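Local structure of putative sugar binding protein (Salmonella enterica subsp. enterica serovar Typhimurium, 3KNZ) at residues A[118-122]-A[123-127]; A[175-179]-A[180-184]; A[197-200]-A[201-204]; A[256-259]-A[260-264]. The protein probably binds carbohydrate derivatives and may act on amino-sugar phosphates in the manner of glutamine-fructose-6-phosphate transaminases. All blocks are in the same frame, centred on the assembly; numbering follows the deposited sequence.

The four contacts follow one another along the chain and none touches another. Contact 1 closes helix 111-122 and leads into strand 126-131 of the first parallel five-stranded sheet; contact 4 joins strand 253-257, at the edge of the second such sheet, to helix 258-263. Their centres lie about 36 Å apart. Both sheets have strand order 2-1-3-4-5, consistent with a protein built from two SIS domains. Contacts 2 and 3, with centres about 27 Å apart, belong to the passage between the sheets: residues 175-184 turn the chain from helix 161-179 toward helix 185-215, and residues 197-204 lie within that long helix. Contact 4 alone also meets the second subunit.

Contact 1: A[118-122]-A[123-127]; sequences ERARN and VGHIT
Arg119 meets the residues after it through its backbone: its carbonyl O lies 4.0 Å from Val123 CG2, while its guanidinium turns elsewhere, NE bonding to Leu88 O. Ala120 follows. Its O accepts from His125 N at 3.0 Å and, weakly, from Val123 N, so one carbonyl holds the chain at two places. Its small CB packs against His125 CB at 4.0 Å, a fit suited to alanine where the chain folds back closely. His125 CD2 comes 3.5 Å from Ala120 O, which lies at the ring edge near its plane. Arg121 O accepts from Gly124 N at 3.1 Å. This bond and that from His125 N to Ala120 O make a Schellman motif, with Gly124 at a positive phi of 111°; glycine suits the place, having no beta carbon to press on the carbonyl before it. With CG roughly anti to its own N (chi1 -151°), the Arg121 chain runs out extended and crosses Thr127 at about a right angle; Thr127 OG1 sits over one face of the guanidinium, 3.9 Å from Arg121 NE. Both polar ends have other partners: Arg121 NH2 forms a salt bridge with Asp143, and Thr127 OG1 bonds to Ala141 O. The turn belongs to the beta-alpha-beta unit of strand 99-105, helix 111-122 and strand 126-131. His125 reaches Leu93 O and Ala99 N, Ala120 rests on Leu93 and Val101, and Ile126 pairs with strand 99-105.

Contact 2: A[175-179]-A[180-184]; sequences AVAGQ and QQRLD
Ala177 O takes the N-H of Arg182 at 2.8 Å, the donor standing almost in line with the carbonyl bond. One residue on, Gly178 O accepts from Gln181 N at 2.9 Å, here from above the carbonyl plane. These two bonds, with Gln181 at a positive phi of 50°, form the Schellman motif that ends helix 161-179. Beside them Ala177 CB packs on Leu183 CB at 3.7 Å; the short methyl lets the returning chain lie close, and leucine supplies the apolar partner.

Val176 and Gln180 lie side by side. Val176 O still receives Gln180 N as a helical bond, and Val176 CG1 touches the amide of Gln180 at NE2, 3.6 Å away. Gln180 CG sits beside its own backbone N (chi1 -58°) and the rest of the chain runs out extended, which lays the amide along the valine. Arg182 helps to hold the amide: its NH2 donates to Gln180 OE1 at 2.9 Å and 169°, with the oxygen in the guanidinium plane, and NE adds a weak bond. One guanidinium face meanwhile rests on Ala177 CA, 3.7 Å from Arg182 NH2, so arginine serves as both donor and flat lid over the last turn.

The second shell holds this pair from outside. Arg182 NH2 also binds Trp75 O, and Gln180 NE2 binds Thr46 OG1. Trp75 of helix 59-76 touches Ala177 and Leu183, Leu45 of helix 36-47 touches Val176 and Gln180, and Asp184, as N-cap, opens helix 185-215, on whose Leu191 Leu183 rests.

Contact 3: A[197-200]-A[201-204]; sequences KTFN and HLPA
His201 N is shared between two carbonyls of the preceding turn. It bonds to Thr198 O at 3.1 Å, approaching from above the carbonyl plane, and only weakly to Lys197 O, so neither bond is well directed. Leu202 N follows the same short step, donating to Phe199 O at 3.3 Å, again from above the plane. The bonds that are clearest here run from i+3 to i, consistent with a local tightening before Pro203, whose ring nitrogen has no N-H to give. Pro203 CD instead lies against two carbonyls, 3.4 Å from Asn200 O and close to Phe199 O.

The Lys197 and His201 side chains run alongside each other. With CG opposite its own N (chi1 -175°) and the chain fully extended, lysine lays its methylenes by the ring, CG being 3.8 Å from His201 CD2. Lys197 O meets the ring at its edge, in plane. Phe199 and Leu202 also point the same way, Phe199 CD1 and Leu202 CD1 touching at 4.1 Å. Leucine and phenylalanine suit this buried strip: Phe199 meets Phe327 edge-to-face and Leu28 of helix 15-32, while Leu202 rests on Ile331 of helix 326-339.

Chemically, the contact sets a mostly polar side, with Lys197 and His201, against a buried side with Phe199 and Leu202. The helix is kinked where the N atoms of Pro203 and Ala204 have no bond to the turn before; proline, without an N-H, accounts for the first. Lys197 NZ and His201 NE2 stay 5.4 Å apart, so the lysine meets the imidazole through its aliphatic part.

Contact 4: A[256-259]-A[260-264]; sequences YEFE and EFIHG
Hydrogen bonds from Glu257 to Glu259 and Glu260 open the helix. Glu257, as N-cap, sends its carboxylate back over the first turn: OE1 accepts from Glu260 N at 3.0 Å and OE2 from Glu259 N at 3.1 Å, each donor standing above the carboxylate plane. CG anti to the backbone N (chi1 179°) and a bend at chi2 bring both oxygens there. Regular helical bonds follow, Phe261 N to Glu257 O at 2.9 Å, Ile262 N to Phe258 O and His263 N to Glu259 O.

Apolar contacts form a second group. Ile262 CG1 makes a CH-pi contact with the Phe258 ring, 4.1 Å from its centroid and over the face. Tyr256 and Phe261 rings meet obliquely, planes at 59°, with Phe261 CD1 over one face of the tyrosine. Flat aromatics and a branched isoleucine suit this packing; Phe258, Phe261 and Ile262 continue onto Leu289 of helix 284-296, and Tyr256 and Phe261 onto Ala268.

Among the charged groups, Glu257 OE1 and Glu260 OE2 come within 4.3 Å, and a water donates to both, 2.7 Å from Glu260 OE2. Glu260 OE1 bonds to Ser58 of the second subunit, while Glu259 OE2 forms a salt bridge with Arg285.

Glutamate at the cap thus replaces the helical acceptors that first-turn N-H groups lack. The bridging water may ease the meeting of two acidic groups at the subunit interface.

Contact 1: A[118-122]-A[123-127]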
loop_
_atom_site.group_PDB
_atom_site.type_symbol
_atom_site.label_atom_id
_atom_site.label_comp_id
_atom_site.label_asym_id
_atom_site.label_seq_id
_atom_site.Cartn_x
_atom_site.Cartn_y
_atom_site.Cartn_z
ATOM N N GLU A 118 3.745 -12.205 -16.817
ATOM C CA GLU A 118 3.585 -13.544 -17.382
ATOM C C GLU A 118 2.321 -14.201 -16.835
ATOM O O GLU A 118 1.640 -14.932 -17.553
ATOM C CB GLU A 118 4.832 -14.414 -17.150
ATOM C CG GLU A 118 5.994 -14.042 -18.064
ATOM C CD GLU A 118 7.314 -14.714 -17.691
ATOM O OE1 GLU A 118 7.411 -15.311 -16.595
ATOM O OE2 GLU A 118 8.268 -14.629 -18.498
ATOM N N ARG A 119 1.983 -13.926 -15.580
ATOM C CA ARG A 119 0.767 -14.501 -15.020
ATOM C C ARG A 119 -0.470 -13.891 -15.663
ATOM O O ARG A 119 -1.438 -14.600 -15.941
ATOM C CB ARG A 119 0.716 -14.345 -13.503
ATOM C CG ARG A 119 1.706 -15.238 -12.765
ATOM C CD ARG A 119 1.444 -15.253 -11.262
ATOM N NE ARG A 119 1.464 -13.914 -10.674
ATOM C CZ ARG A 119 2.556 -13.301 -10.218
ATOM N NH1 ARG A 119 3.742 -13.893 -10.276
ATOM N NH2 ARG A 119 2.462 -12.081 -9.701
ATOM N N ALA A 120 -0.429 -12.585 -15.909
ATOM C CA ALA A 120 -1.553 -11.895 -16.530
ATOM C C ALA A 120 -1.721 -12.366 -17.968
ATOM O O ALA A 120 -2.838 -12.567 -18.452
ATOM C CB ALA A 120 -1.345 -10.387 -16.490
ATOM N N ARG A 121 -0.600 -12.569 -18.640
ATOM C CA ARG A 121 -0.626 -12.967 -20.030
ATOM C C ARG A 121 -1.200 -14.378 -20.195
ATOM O O ARG A 121 -1.968 -14.638 -21.118
ATOM C CB ARG A 121 0.788 -12.883 -20.612
ATOM C CG ARG A 121 0.833 -12.585 -22.096
ATOM C CD ARG A 121 2.258 -12.524 -22.571
ATOM N NE ARG A 121 2.381 -11.832 -23.846
ATOM C CZ ARG A 121 3.534 -11.649 -24.477
ATOM N NH1 ARG A 121 4.658 -12.122 -23.957
ATOM N NH2 ARG A 121 3.569 -11.001 -25.633
ATOM N N ASN A 122 -0.848 -15.280 -19.286
ATOM C CA ASN A 122 -1.299 -16.666 -19.374
ATOM C C ASN A 122 -2.800 -16.837 -19.224
ATOM O O ASN A 122 -3.351 -17.874 -19.592
ATOM C CB ASN A 122 -0.570 -17.536 -18.345
ATOM C CG ASN A 122 0.929 -17.639 -18.616
ATOM O OD1 ASN A 122 1.395 -17.405 -19.741
ATOM N ND2 ASN A 122 1.694 -17.993 -17.582
ATOM N N VAL A 123 -3.462 -15.817 -18.694
ATOM C CA VAL A 123 -4.901 -15.873 -18.485
ATOM C C VAL A 123 -5.685 -15.037 -19.509
ATOM O O VAL A 123 -6.915 -15.045 -19.509
ATOM C CB VAL A 123 -5.244 -15.464 -17.043
ATOM C CG1 VAL A 123 -6.699 -15.129 -16.908
ATOM C CG2 VAL A 123 -4.861 -16.580 -16.095
ATOM N N GLY A 124 -4.983 -14.328 -20.390
ATOM C CA GLY A 124 -5.655 -13.550 -21.426
ATOM C C GLY A 124 -5.595 -12.032 -21.329
ATOM O O GLY A 124 -6.096 -11.340 -22.211
ATOM N N HIS A 125 -4.994 -11.496 -20.273
ATOM C CA HIS A 125 -4.894 -10.045 -20.145
ATOM C C HIS A 125 -3.818 -9.518 -21.092
ATOM O O HIS A 125 -2.842 -10.211 -21.371
ATOM C CB HIS A 125 -4.565 -9.633 -18.706
ATOM C CG HIS A 125 -5.574 -10.082 -17.697
ATOM N ND1 HIS A 125 -6.781 -9.442 -17.516
ATOM C CD2 HIS A 125 -5.551 -11.101 -16.805
ATOM C CE1 HIS A 125 -7.464 -10.056 -16.565
ATOM N NE2 HIS A 125 -6.740 -11.067 -16.118
ATOM N N ILE A 126 -4.009 -8.303 -21.601
ATOM C CA ILE A 126 -3.019 -7.690 -22.475
ATOM C C ILE A 126 -1.944 -7.120 -21.564
ATOM O O ILE A 126 -2.260 -6.573 -20.512
ATOM C CB ILE A 126 -3.596 -6.542 -23.353
ATOM C CG1 ILE A 126 -4.670 -7.052 -24.316
ATOM C CG2 ILE A 126 -2.483 -5.859 -24.155
ATOM C CD1 ILE A 126 -6.009 -7.304 -23.669
ATOM N N THR A 127 -0.683 -7.250 -21.960
ATOM C CA THR A 127 0.407 -6.722 -21.159
ATOM C C THR A 127 1.175 -5.625 -21.883
ATOM O O THR A 127 1.211 -5.583 -23.111
ATOM C CB THR A 127 1.402 -7.819 -20.775
ATOM O OG1 THR A 127 1.895 -8.447 -21.968
ATOM C CG2 THR A 127 0.742 -8.851 -19.870
#

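Contact 2: A[175-179]-A[180-184]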
loop_
_atom_site.group_PDB
_atom_site.type_symbol
_atom_site.label_atom_id
_atom_site.label_comp_id
_atom_site.label_asym_id
_atom_site.label_seq_id
_atom_site.Cartn_x
_atom_site.Cartn_y
_atom_site.Cartn_z
ATOM N N ALA A 175 -3.406 9.125 -25.267
ATOM C CA ALA A 175 -3.488 8.311 -26.473
ATOM C C ALA A 175 -4.802 7.525 -26.466
ATOM O O ALA A 175 -5.479 7.432 -27.492
ATOM C CB ALA A 175 -2.295 7.372 -26.576
ATOM N N VAL A 176 -5.171 6.976 -25.308
ATOM C CA VAL A 176 -6.420 6.224 -25.188
ATOM C C VAL A 176 -7.621 7.146 -25.409
ATOM O O VAL A 176 -8.574 6.779 -26.105
ATOM C CB VAL A 176 -6.539 5.503 -23.816
ATOM C CG1 VAL A 176 -7.950 4.952 -23.609
ATOM C CG2 VAL A 176 -5.489 4.392 -23.701
ATOM N N ALA A 177 -7.569 8.343 -24.825
ATOM C CA ALA A 177 -8.657 9.317 -24.990
ATOM C C ALA A 177 -8.781 9.734 -26.463
ATOM O O ALA A 177 -9.887 9.942 -26.969
ATOM C CB ALA A 177 -8.443 10.539 -24.087
ATOM N N GLY A 178 -7.649 9.839 -27.152
ATOM C CA GLY A 178 -7.655 10.190 -28.567
ATOM C C GLY A 178 -8.310 9.122 -29.427
ATOM O O GLY A 178 -9.226 9.415 -30.190
ATOM N N GLN A 179 -7.830 7.884 -29.314
ATOM C CA GLN A 179 -8.396 6.761 -30.064
ATOM C C GLN A 179 -9.900 6.646 -29.885
ATOM O O GLN A 179 -10.625 6.401 -30.846
ATOM C CB GLN A 179 -7.756 5.442 -29.631
ATOM C CG GLN A 179 -6.490 5.078 -30.368
ATOM C CD GLN A 179 -6.759 4.547 -31.766
ATOM O OE1 GLN A 179 -7.844 4.038 -32.050
ATOM N NE2 GLN A 179 -5.759 4.640 -32.642
ATOM N N GLN A 180 -10.365 6.832 -28.657
ATOM C CA GLN A 180 -11.779 6.690 -28.345
ATOM C C GLN A 180 -12.560 7.981 -28.590
ATOM O O GLN A 180 -13.694 8.125 -28.148
ATOM C CB GLN A 180 -11.919 6.196 -26.904
ATOM C CG GLN A 180 -11.196 4.858 -26.699
ATOM C CD GLN A 180 -11.157 4.365 -25.264
ATOM O OE1 GLN A 180 -11.549 5.068 -24.331
ATOM N NE2 GLN A 180 -10.663 3.143 -25.083
ATOM N N GLN A 181 -11.939 8.906 -29.314
ATOM C CA GLN A 181 -12.540 10.189 -29.677
ATOM C C GLN A 181 -13.154 10.966 -28.507
ATOM O O GLN A 181 -14.236 11.545 -28.638
ATOM C CB GLN A 181 -13.566 10.002 -30.801
ATOM C CG GLN A 181 -12.961 9.438 -32.090
ATOM C CD GLN A 181 -13.900 9.552 -33.278
ATOM O OE1 GLN A 181 -14.974 10.151 -33.183
ATOM N NE2 GLN A 181 -13.491 8.991 -34.412
ATOM N N ARG A 182 -12.453 10.976 -27.375
ATOM C CA ARG A 182 -12.895 11.721 -26.192
ATOM C C ARG A 182 -11.935 12.861 -25.856
ATOM O O ARG A 182 -12.055 13.499 -24.814
ATOM C CB ARG A 182 -13.051 10.795 -24.981
ATOM C CG ARG A 182 -14.241 9.842 -25.075
ATOM C CD ARG A 182 -14.361 8.937 -23.849
ATOM N NE ARG A 182 -13.189 8.075 -23.694
ATOM C CZ ARG A 182 -12.136 8.347 -22.926
ATOM N NH1 ARG A 182 -12.088 9.463 -22.205
ATOM N NH2 ARG A 182 -11.125 7.489 -22.876
ATOM N N LEU A 183 -10.982 13.111 -26.750
ATOM C CA LEU A 183 -10.012 14.192 -26.583
ATOM C C LEU A 183 -9.834 14.895 -27.928
ATOM O O LEU A 183 -9.092 14.414 -28.787
ATOM C CB LEU A 183 -8.662 13.642 -26.112
ATOM C CG LEU A 183 -7.529 14.653 -25.912
ATOM C CD1 LEU A 183 -7.781 15.516 -24.684
ATOM C CD2 LEU A 183 -6.194 13.939 -25.786
ATOM N N ASP A 184 -10.514 16.020 -28.126
ATOM C CA ASP A 184 -10.381 16.731 -29.393
ATOM C C ASP A 184 -9.100 17.581 -29.425
ATOM O O ASP A 184 -8.341 17.629 -28.448
ATOM C CB ASP A 184 -11.646 17.549 -29.723
ATOM C CG ASP A 184 -11.921 18.661 -28.725
ATOM O OD1 ASP A 184 -10.967 19.150 -28.077
ATOM O OD2 ASP A 184 -13.103 19.065 -28.613
#

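Contact 3: A[197-200]-A[201-204]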
loop_
_atom_site.group_PDB
_atom_site.type_symbol
_atom_site.label_atom_id
_atom_site.label_comp_id
_atom_site.label_asym_id
_atom_site.label_seq_id
_atom_site.Cartn_x
_atom_site.Cartn_y
_atom_site.Cartn_z
ATOM N N LYS A 197 3.758 24.540 -19.633
ATOM C CA LYS A 197 3.908 25.656 -18.714
ATOM C C LYS A 197 4.567 25.175 -17.417
ATOM O O LYS A 197 5.489 25.820 -16.911
ATOM C CB LYS A 197 2.567 26.324 -18.421
ATOM C CG LYS A 197 2.678 27.584 -17.558
ATOM C CD LYS A 197 1.315 28.192 -17.273
ATOM C CE LYS A 197 1.406 29.376 -16.323
ATOM N NZ LYS A 197 0.057 29.900 -15.957
ATOM N N THR A 198 4.104 24.042 -16.889
ATOM C CA THR A 198 4.694 23.477 -15.679
ATOM C C THR A 198 6.174 23.158 -15.915
ATOM O O THR A 198 7.030 23.516 -15.100
ATOM C CB THR A 198 3.933 22.210 -15.184
ATOM O OG1 THR A 198 2.612 22.569 -14.762
ATOM C CG2 THR A 198 4.652 21.563 -14.003
ATOM N N PHE A 199 6.488 22.522 -17.039
ATOM C CA PHE A 199 7.881 22.176 -17.310
ATOM C C PHE A 199 8.786 23.410 -17.419
ATOM O O PHE A 199 9.914 23.394 -16.920
ATOM C CB PHE A 199 8.019 21.273 -18.544
ATOM C CG PHE A 199 7.247 19.970 -18.443
ATOM C CD1 PHE A 199 6.994 19.377 -17.212
ATOM C CD2 PHE A 199 6.844 19.303 -19.588
ATOM C CE1 PHE A 199 6.298 18.189 -17.129
ATOM C CE2 PHE A 199 6.157 18.109 -19.510
ATOM C CZ PHE A 199 5.885 17.551 -18.280
ATOM N N ASN A 200 8.296 24.476 -18.049
ATOM C CA ASN A 200 9.069 25.714 -18.161
ATOM C C ASN A 200 9.302 26.419 -16.825
ATOM O O ASN A 200 10.217 27.224 -16.702
ATOM C CB ASN A 200 8.376 26.689 -19.108
ATOM C CG ASN A 200 8.533 26.302 -20.553
ATOM O OD1 ASN A 200 9.582 25.795 -20.964
ATOM N ND2 ASN A 200 7.502 26.565 -21.347
ATOM N N HIS A 201 8.462 26.134 -15.838
ATOM C CA HIS A 201 8.583 26.750 -14.519
ATOM C C HIS A 201 9.482 25.959 -13.560
ATOM O O HIS A 201 9.822 26.448 -12.481
ATOM C CB HIS A 201 7.187 26.967 -13.907
ATOM C CG HIS A 201 6.485 28.192 -14.419
ATOM N ND1 HIS A 201 6.424 29.368 -13.700
ATOM C CD2 HIS A 201 5.844 28.436 -15.588
ATOM C CE1 HIS A 201 5.761 30.276 -14.395
ATOM N NE2 HIS A 201 5.401 29.736 -15.545
ATOM N N LEU A 202 9.890 24.757 -13.953
ATOM C CA LEU A 202 10.717 23.920 -13.072
ATOM C C LEU A 202 12.122 24.491 -12.793
ATOM O O LEU A 202 12.608 24.422 -11.668
ATOM C CB LEU A 202 10.810 22.483 -13.606
ATOM C CG LEU A 202 9.471 21.744 -13.698
ATOM C CD1 LEU A 202 9.648 20.324 -14.194
ATOM C CD2 LEU A 202 8.755 21.748 -12.347
ATOM N N PRO A 203 12.775 25.066 -13.810
ATOM C CA PRO A 203 14.109 25.590 -13.544
ATOM C C PRO A 203 14.141 26.593 -12.398
ATOM O O PRO A 203 15.078 26.581 -11.593
ATOM C CB PRO A 203 14.485 26.255 -14.863
ATOM C CG PRO A 203 13.732 25.472 -15.883
ATOM C CD PRO A 203 12.421 25.159 -15.235
ATOM N N ALA A 204 13.126 27.447 -12.321
ATOM C CA ALA A 204 13.062 28.436 -11.259
ATOM C C ALA A 204 12.853 27.731 -9.921
ATOM O O ALA A 204 13.411 28.138 -8.909
ATOM C CB ALA A 204 11.951 29.442 -11.525
#

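Contact 4: A[256-259]-A[260-264]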
loop_
_atom_site.group_PDB
_atom_site.type_symbol
_atom_site.label_atom_id
_atom_site.label_comp_id
_atom_site.label_asym_id
_atom_site.label_seq_id
_atom_site.Cartn_x
_atom_site.Cartn_y
_atom_site.Cartn_z
ATOM N N TYR A 256 3.277 10.164 4.450
ATOM C CA TYR A 256 1.911 9.781 4.749
ATOM C C TYR A 256 0.901 10.682 4.066
ATOM O O TYR A 256 1.204 11.830 3.745
ATOM C CB TYR A 256 1.670 9.895 6.255
ATOM C CG TYR A 256 2.649 9.130 7.113
ATOM C CD1 TYR A 256 3.927 9.620 7.343
ATOM C CD2 TYR A 256 2.287 7.936 7.724
ATOM C CE1 TYR A 256 4.821 8.937 8.130
ATOM C CE2 TYR A 256 3.175 7.248 8.517
ATOM C CZ TYR A 256 4.440 7.749 8.715
ATOM O OH TYR A 256 5.330 7.071 9.510
ATOM N N GLU A 257 -0.300 10.160 3.837
ATOM C CA GLU A 257 -1.385 11.002 3.377
ATOM C C GLU A 257 -1.799 11.746 4.657
ATOM O O GLU A 257 -1.739 11.181 5.753
ATOM C CB GLU A 257 -2.521 10.185 2.776
ATOM C CG GLU A 257 -3.714 11.033 2.302
ATOM C CD GLU A 257 -4.685 11.404 3.417
ATOM O OE1 GLU A 257 -4.932 10.560 4.309
ATOM O OE2 GLU A 257 -5.225 12.533 3.388
ATOM N N PHE A 258 -2.195 13.009 4.526
ATOM C CA PHE A 258 -2.486 13.844 5.700
ATOM C C PHE A 258 -3.373 13.235 6.787
ATOM O O PHE A 258 -2.975 13.203 7.955
ATOM C CB PHE A 258 -3.054 15.208 5.284
ATOM C CG PHE A 258 -3.339 16.120 6.449
ATOM C CD1 PHE A 258 -2.306 16.692 7.160
ATOM C CD2 PHE A 258 -4.637 16.400 6.834
ATOM C CE1 PHE A 258 -2.562 17.522 8.229
ATOM C CE2 PHE A 258 -4.890 17.233 7.899
ATOM C CZ PHE A 258 -3.851 17.793 8.595
ATOM N N GLU A 259 -4.569 12.782 6.423
ATOM C CA GLU A 259 -5.513 12.244 7.414
ATOM C C GLU A 259 -5.056 10.920 8.010
ATOM O O GLU A 259 -5.300 10.649 9.182
ATOM C CB GLU A 259 -6.909 12.107 6.813
ATOM C CG GLU A 259 -7.512 13.434 6.344
ATOM C CD GLU A 259 -7.777 14.411 7.477
ATOM O OE1 GLU A 259 -7.786 13.987 8.656
ATOM O OE2 GLU A 259 -7.985 15.611 7.179
ATOM N N GLU A 260 -4.406 10.090 7.208
ATOM C CA GLU A 260 -3.863 8.848 7.731
ATOM C C GLU A 260 -2.849 9.216 8.810
ATOM O O GLU A 260 -2.781 8.576 9.861
ATOM C CB GLU A 260 -3.192 8.034 6.624
ATOM C CG GLU A 260 -4.161 7.525 5.596
ATOM C CD GLU A 260 -5.219 6.655 6.213
ATOM O OE1 GLU A 260 -4.849 5.667 6.876
ATOM O OE2 GLU A 260 -6.417 6.952 6.030
ATOM N N PHE A 261 -2.079 10.269 8.533
ATOM C CA PHE A 261 -1.072 10.778 9.444
ATOM C C PHE A 261 -1.698 11.243 10.758
ATOM O O PHE A 261 -1.246 10.850 11.830
ATOM C CB PHE A 261 -0.293 11.914 8.787
ATOM C CG PHE A 261 0.794 12.465 9.643
ATOM C CD1 PHE A 261 1.983 11.781 9.796
ATOM C CD2 PHE A 261 0.631 13.666 10.299
ATOM C CE1 PHE A 261 2.989 12.283 10.587
ATOM C CE2 PHE A 261 1.630 14.168 11.086
ATOM C CZ PHE A 261 2.814 13.472 11.230
ATOM N N ILE A 262 -2.733 12.073 10.682
ATOM C CA ILE A 262 -3.414 12.521 11.889
ATOM C C ILE A 262 -3.958 11.319 12.672
ATOM O O ILE A 262 -3.769 11.207 13.889
ATOM C CB ILE A 262 -4.600 13.448 11.563
ATOM C CG1 ILE A 262 -4.110 14.772 10.964
ATOM C CG2 ILE A 262 -5.426 13.709 12.813
ATOM C CD1 ILE A 262 -3.137 15.531 11.837
ATOM N N HIS A 263 -4.614 10.413 11.954
ATOM C CA HIS A 263 -5.238 9.252 12.562
ATOM C C HIS A 263 -4.245 8.310 13.276
ATOM O O HIS A 263 -4.605 7.683 14.275
ATOM C CB HIS A 263 -6.058 8.506 11.509
ATOM C CG HIS A 263 -6.870 7.378 12.062
ATOM N ND1 HIS A 263 -6.609 6.057 11.767
ATOM C CD2 HIS A 263 -7.924 7.372 12.912
ATOM C CE1 HIS A 263 -7.477 5.286 12.397
ATOM N NE2 HIS A 263 -8.283 6.060 13.102
ATOM N N GLY A 264 -3.009 8.223 12.781
ATOM C CA GLY A 264 -1.983 7.381 13.413
ATOM C C GLY A 264 -0.772 8.175 13.892
ATOM O O GLY A 264 0.346 7.656 13.902
HETATM O O HOH W 1 -7.013 9.237 4.814
#